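Local coordinates for putative phosphosugar isomerases (Salmonella typhimurium LT2, PDB 3FKJ), which probably binds carbohydrate derivatives such as phosphorylated sugars through its SIS fold and may isomerise them, at residues Tyr215-Gly220 against Ala243-Gly248; Pro263-Gln268 against Gln292-Asp297. All blocks are in the same frame, centred on the assembly; numbering follows the deposited sequence.

Interaction 1: Tyr215-Gly220 against Ala243-Gly248; sequences YMMGSG and ASIHSG
M216, a selenomethionine, and S244 pair in parallel at the middle of a beta-alpha-beta unit, strand 213-218, helix 223-238 and strand 241-246, in a four-stranded parallel sheet consistent with an SIS fold. M216 is gripped at both backbone atoms: its N reaches A243 O at 2.9 Å, within the carbonyl plane, and its O takes I245 N at 2.8 Å. On the helix-facing side, the short side chain of S244 turns its OG to H227, while M216 folds back against E229, S230 and L234.

Y215, A243 and I245 share the opposite face. Y215 has CG anti to its own carbonyl carbon (chi1 -65°), which brings the ring edge alongside the neighbouring strand. A243 CB sits at that edge, near the ring plane, 3.7 Å from Y215 CD1. I245 CD1 comes at the ring obliquely, 3.9 Å from Y215 CD1, and the phenol oxygen bonds N241 of the second subunit.

Farther along, S247 N bonds G218 O at 2.9 Å, from 45° outside the carbonyl plane. H246, with its ring swung anti to the backbone N (chi1 -170°), lays one face over G218 O and over S219 CA; the latter is a CH-pi contact, with S219 CA 4.0 Å from the centroid of the H246 ring. G248 N donates in the ring plane to H246 ND1 at 3.0 Å, and H246 NE2 bonds E78 OE1 of the second subunit, so the imidazole's rotation is held at both nitrogens. G220 N meets the same E78 OE1, tying this turn to the dimer. S219 and S247 pack CB to CB at 3.9 Å, and both hydroxyls, S219 OG and S247 OG, bond the same oxygen, D277 OD1, S219 OG bonding T273 OG1 as well.

Interaction 2: Pro263-Gln268 against Gln292-Asp297; sequences PFILLQ and QLIDAD
L266 and L293 both hold CG anti to the backbone N (chi1 176° for L266), and their side chains run side by side off the same face of the parallel sheet, L266 CD2 3.7 Å from L293 CD1. Q268 starts in the same sense and stays extended beyond CG, which carries its amide obliquely across L293 and D295. There Q268 OE1 rests 3.5 Å from L293 CD1 and 3.6 Å from D295 CG, with amide and carboxylate planes 27° apart. This is contact without a hydrogen bond: Q268 NE2 goes to D278, and D295 OD1 forms a salt bridge with R274, both partners belonging to helix 274-286.

On the reverse face I265, L267 and I294 pack aliphatically. I294 CD1 meets both I265 CG2 (4.1 Å) and L267 CD2 (4.0 Å), all three side chains pointing the same way, while L321 of helix 313-331 packs on L267.

Five backbone hydrogen bonds join the strands of this beta-alpha-beta unit, from Q292 N on F264 O to A296 N on Q268 O at 3.0 Å. D295, which ends the strand, opens an Asx turn: its OD1 accepts D297 N at 3.1 Å, from above the carboxylate plane. The strands thus carry greasy contacts on both faces and a polar cluster at their C-terminal ends, where the closeness of Q268 OE1 to the D295 carboxylate would be unfavourable electrostatically and is probably offset by the positive charge of R274.

Overall arrangement
Following the chain, strand 213-218 leads through helix 223-238 to strand 241-246, and interaction 1 closes that excursion. Only then does strand 263-268 begin, passing through helix 274-286 to strand 290-295, where interaction 2 closes a second. The two are in series along the sequence, neither nested nor crossed. In space they merge: strands 213-218 and 263-268 are neighbours, linked by probable hydrogen bonds from I265 N to Y215 O and from L267 N to M217 O. The sheet therefore runs 241-246, 213-218, 263-268, 290-295, with the contact centres about 10 Å apart. Interaction 1 reaches the second subunit; interaction 2 stays within its own chain.

Interaction 1: Tyr215-Gly220 against Ala243-Gly248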
loop_
_atom_site.group_PDB
_atom_site.type_symbol
_atom_site.label_atom_id
_atom_site.label_comp_id
_atom_site.label_asym_id
_atom_site.label_seq_id
_atom_site.Cartn_x
_atom_site.Cartn_y
_atom_site.Cartn_z
ATOM N N TYR A 215 5.818 -13.235 9.051
ATOM C CA TYR A 215 5.852 -12.281 7.921
ATOM C C TYR A 215 5.168 -12.874 6.647
ATOM O O TYR A 215 5.509 -13.969 6.218
ATOM C CB TYR A 215 7.286 -11.788 7.635
ATOM C CG TYR A 215 7.871 -10.976 8.774
ATOM C CD1 TYR A 215 7.470 -9.646 8.987
ATOM C CD2 TYR A 215 8.780 -11.543 9.675
ATOM C CE1 TYR A 215 7.968 -8.905 10.038
ATOM C CE2 TYR A 215 9.299 -10.810 10.734
ATOM C CZ TYR A 215 8.883 -9.472 10.912
ATOM O OH TYR A 215 9.367 -8.705 11.935
HETATM N N MSE A 216 4.153 -12.154 6.141
HETATM C CA MSE A 216 3.490 -12.439 4.863
HETATM C C MSE A 216 4.214 -11.764 3.717
HETATM O O MSE A 216 4.684 -10.596 3.830
HETATM C CB MSE A 216 2.054 -11.943 4.865
HETATM C CG MSE A 216 1.151 -12.602 5.904
HETATM SE SE MSE A 216 1.160 -14.525 5.904
HETATM C CE MSE A 216 0.774 -14.715 3.912
HETATM N N MSE A 217 4.324 -12.484 2.614
HETATM C CA MSE A 217 5.037 -11.972 1.446
HETATM C C MSE A 217 4.367 -12.415 0.142
HETATM O O MSE A 217 3.746 -13.477 0.056
HETATM C CB MSE A 217 6.519 -12.418 1.508
HETATM C CG MSE A 217 7.436 -11.804 0.451
HETATM SE SE MSE A 217 9.325 -12.358 0.644
HETATM C CE MSE A 217 9.527 -12.020 2.488
ATOM N N GLY A 218 4.516 -11.563 -0.859
ATOM C CA GLY A 218 3.951 -11.736 -2.156
ATOM C C GLY A 218 4.307 -10.533 -2.992
ATOM O O GLY A 218 4.855 -9.537 -2.500
ATOM N N SER A 219 3.998 -10.636 -4.275
ATOM C CA SER A 219 4.236 -9.557 -5.218
ATOM C C SER A 219 3.159 -9.557 -6.247
ATOM O O SER A 219 2.376 -10.493 -6.323
ATOM C CB SER A 219 5.593 -9.748 -5.922
ATOM O OG SER A 219 5.586 -10.920 -6.730
ATOM N N GLY A 220 3.154 -8.539 -7.091
ATOM C CA GLY A 220 2.186 -8.484 -8.201
ATOM C C GLY A 220 0.763 -8.786 -7.815
ATOM O O GLY A 220 0.223 -8.131 -6.926
ATOM N N ALA A 243 3.507 -8.668 9.797
ATOM C CA ALA A 243 3.645 -7.632 8.782
ATOM C C ALA A 243 3.597 -8.306 7.435
ATOM O O ALA A 243 3.927 -9.479 7.321
ATOM C CB ALA A 243 5.019 -6.871 8.924
ATOM N N SER A 244 3.173 -7.540 6.432
ATOM C CA SER A 244 3.305 -7.899 5.034
ATOM C C SER A 244 4.467 -7.111 4.443
ATOM O O SER A 244 4.697 -5.933 4.790
ATOM C CB SER A 244 1.996 -7.689 4.274
ATOM O OG SER A 244 1.606 -6.352 4.367
ATOM N N ILE A 245 5.250 -7.822 3.646
ATOM C CA ILE A 245 6.428 -7.350 2.944
ATOM C C ILE A 245 6.247 -7.733 1.469
ATOM O O ILE A 245 6.069 -8.928 1.134
ATOM C CB ILE A 245 7.726 -8.040 3.423
ATOM C CG1 ILE A 245 7.874 -7.924 4.930
ATOM C CG2 ILE A 245 8.967 -7.448 2.687
ATOM C CD1 ILE A 245 8.981 -8.799 5.471
ATOM N N HIS A 246 6.299 -6.740 0.594
ATOM C CA HIS A 246 6.343 -6.996 -0.825
ATOM C C HIS A 246 7.692 -7.688 -1.145
ATOM O O HIS A 246 8.776 -7.276 -0.636
ATOM C CB HIS A 246 6.133 -5.699 -1.602
ATOM C CG HIS A 246 5.939 -5.898 -3.068
ATOM N ND1 HIS A 246 6.960 -6.300 -3.902
ATOM C CD2 HIS A 246 4.843 -5.757 -3.851
ATOM C CE1 HIS A 246 6.498 -6.410 -5.134
ATOM N NE2 HIS A 246 5.216 -6.098 -5.128
ATOM N N SER A 247 7.621 -8.759 -1.946
ATOM C CA SER A 247 8.798 -9.545 -2.289
ATOM C C SER A 247 9.962 -8.674 -2.793
ATOM O O SER A 247 11.142 -8.953 -2.478
ATOM C CB SER A 247 8.454 -10.551 -3.356
ATOM O OG SER A 247 7.521 -11.493 -2.933
ATOM N N GLY A 248 9.622 -7.636 -3.574
ATOM C CA GLY A 248 10.564 -6.703 -4.150
ATOM C C GLY A 248 11.187 -5.841 -3.060
ATOM O O GLY A 248 12.413 -5.661 -3.023
HETATM O O HOH W 1 1.930 -5.594 -6.151
#

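Interaction 2: Pro263-Gln268 against Gln292-Asp297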
loop_
_atom_site.group_PDB
_atom_site.type_symbol
_atom_site.label_atom_id
_atom_site.label_comp_id
_atom_site.label_asym_id
_atom_site.label_seq_id
_atom_site.Cartn_x
_atom_site.Cartn_y
_atom_site.Cartn_z
ATOM N N PRO A 263 9.818 -16.740 10.681
ATOM C CA PRO A 263 8.722 -17.289 9.860
ATOM C C PRO A 263 8.227 -16.366 8.743
ATOM O O PRO A 263 7.890 -15.223 8.989
ATOM C CB PRO A 263 7.615 -17.567 10.894
ATOM C CG PRO A 263 8.294 -17.448 12.246
ATOM C CD PRO A 263 9.310 -16.342 12.003
ATOM N N PHE A 264 8.233 -16.886 7.525
ATOM C CA PHE A 264 7.691 -16.227 6.342
ATOM C C PHE A 264 6.706 -17.165 5.643
ATOM O O PHE A 264 7.015 -18.324 5.394
ATOM C CB PHE A 264 8.806 -15.922 5.333
ATOM C CG PHE A 264 9.870 -15.004 5.848
ATOM C CD1 PHE A 264 9.753 -13.632 5.685
ATOM C CD2 PHE A 264 11.011 -15.508 6.457
ATOM C CE1 PHE A 264 10.740 -12.766 6.151
ATOM C CE2 PHE A 264 12.001 -14.659 6.914
ATOM C CZ PHE A 264 11.843 -13.257 6.770
ATOM N N ILE A 265 5.540 -16.644 5.304
ATOM C CA ILE A 265 4.633 -17.297 4.389
ATOM C C ILE A 265 4.661 -16.455 3.090
ATOM O O ILE A 265 4.255 -15.273 3.092
ATOM C CB ILE A 265 3.175 -17.397 4.960
ATOM C CG1 ILE A 265 3.218 -18.048 6.357
ATOM C CG2 ILE A 265 2.267 -18.168 3.939
ATOM C CD1 ILE A 265 2.024 -17.789 7.264
ATOM N N LEU A 266 5.182 -17.072 2.024
ATOM C CA LEU A 266 5.273 -16.473 0.693
ATOM C C LEU A 266 4.145 -17.011 -0.156
ATOM O O LEU A 266 4.002 -18.211 -0.328
ATOM C CB LEU A 266 6.621 -16.746 0.020
ATOM C CG LEU A 266 6.854 -16.265 -1.435
ATOM C CD1 LEU A 266 6.847 -14.758 -1.498
ATOM C CD2 LEU A 266 8.166 -16.780 -1.967
ATOM N N LEU A 267 3.324 -16.095 -0.649
ATOM C CA LEU A 267 2.287 -16.395 -1.626
ATOM C C LEU A 267 2.849 -16.077 -2.981
ATOM O O LEU A 267 2.761 -14.950 -3.425
ATOM C CB LEU A 267 1.042 -15.557 -1.366
ATOM C CG LEU A 267 0.468 -15.633 0.060
ATOM C CD1 LEU A 267 -0.790 -14.878 0.055
ATOM C CD2 LEU A 267 0.243 -17.067 0.522
ATOM N N GLN A 268 3.453 -17.091 -3.596
ATOM C CA GLN A 268 4.144 -16.974 -4.880
ATOM C C GLN A 268 3.142 -16.958 -6.055
ATOM O O GLN A 268 2.135 -17.685 -6.059
ATOM C CB GLN A 268 5.159 -18.126 -5.062
ATOM C CG GLN A 268 5.996 -18.030 -6.328
ATOM C CD GLN A 268 7.144 -19.019 -6.382
ATOM O OE1 GLN A 268 7.106 -20.068 -5.735
ATOM N NE2 GLN A 268 8.181 -18.687 -7.164
ATOM N N GLN A 292 7.026 -21.149 4.652
ATOM C CA GLN A 292 5.884 -21.854 4.072
ATOM C C GLN A 292 5.674 -21.223 2.710
ATOM O O GLN A 292 5.340 -20.024 2.606
ATOM C CB GLN A 292 4.619 -21.671 4.906
ATOM C CG GLN A 292 3.332 -22.231 4.249
ATOM C CD GLN A 292 3.364 -23.753 4.150
ATOM O OE1 GLN A 292 3.931 -24.412 5.003
ATOM N NE2 GLN A 292 2.771 -24.306 3.096
ATOM N N LEU A 293 5.917 -22.006 1.671
ATOM C CA LEU A 293 5.671 -21.573 0.315
ATOM C C LEU A 293 4.281 -22.025 -0.117
ATOM O O LEU A 293 3.934 -23.179 0.031
ATOM C CB LEU A 293 6.740 -22.150 -0.612
ATOM C CG LEU A 293 6.734 -21.691 -2.075
ATOM C CD1 LEU A 293 6.759 -20.168 -2.230
ATOM C CD2 LEU A 293 7.912 -22.336 -2.770
ATOM N N ILE A 294 3.477 -21.103 -0.629
ATOM C CA ILE A 294 2.221 -21.463 -1.297
ATOM C C ILE A 294 2.290 -20.911 -2.715
ATOM O O ILE A 294 2.245 -19.706 -2.920
ATOM C CB ILE A 294 1.003 -20.914 -0.534
ATOM C CG1 ILE A 294 1.041 -21.432 0.932
ATOM C CG2 ILE A 294 -0.278 -21.328 -1.248
ATOM C CD1 ILE A 294 -0.018 -20.873 1.849
ATOM N N ASP A 295 2.417 -21.814 -3.692
ATOM C CA ASP A 295 2.717 -21.428 -5.066
ATOM C C ASP A 295 1.486 -21.550 -5.949
ATOM O O ASP A 295 0.973 -22.660 -6.139
ATOM C CB ASP A 295 3.850 -22.313 -5.621
ATOM C CG ASP A 295 4.299 -21.886 -7.032
ATOM O OD1 ASP A 295 3.777 -20.863 -7.562
ATOM O OD2 ASP A 295 5.187 -22.560 -7.603
ATOM N N ALA A 296 1.031 -20.423 -6.524
ATOM C CA ALA A 296 -0.144 -20.463 -7.416
ATOM C C ALA A 296 0.044 -21.451 -8.580
ATOM O O ALA A 296 -0.876 -22.199 -8.919
ATOM C CB ALA A 296 -0.488 -19.084 -7.936
ATOM N N ASP A 297 1.238 -21.447 -9.178
ATOM C CA ASP A 297 1.544 -22.306 -10.332
ATOM C C ASP A 297 1.449 -23.797 -10.053
ATOM O O ASP A 297 1.185 -24.558 -10.970
ATOM C CB ASP A 297 2.934 -21.991 -10.912
ATOM C CG ASP A 297 2.873 -21.245 -12.251
ATOM O OD1 ASP A 297 1.820 -21.314 -12.921
ATOM O OD2 ASP A 297 3.886 -20.601 -12.639
#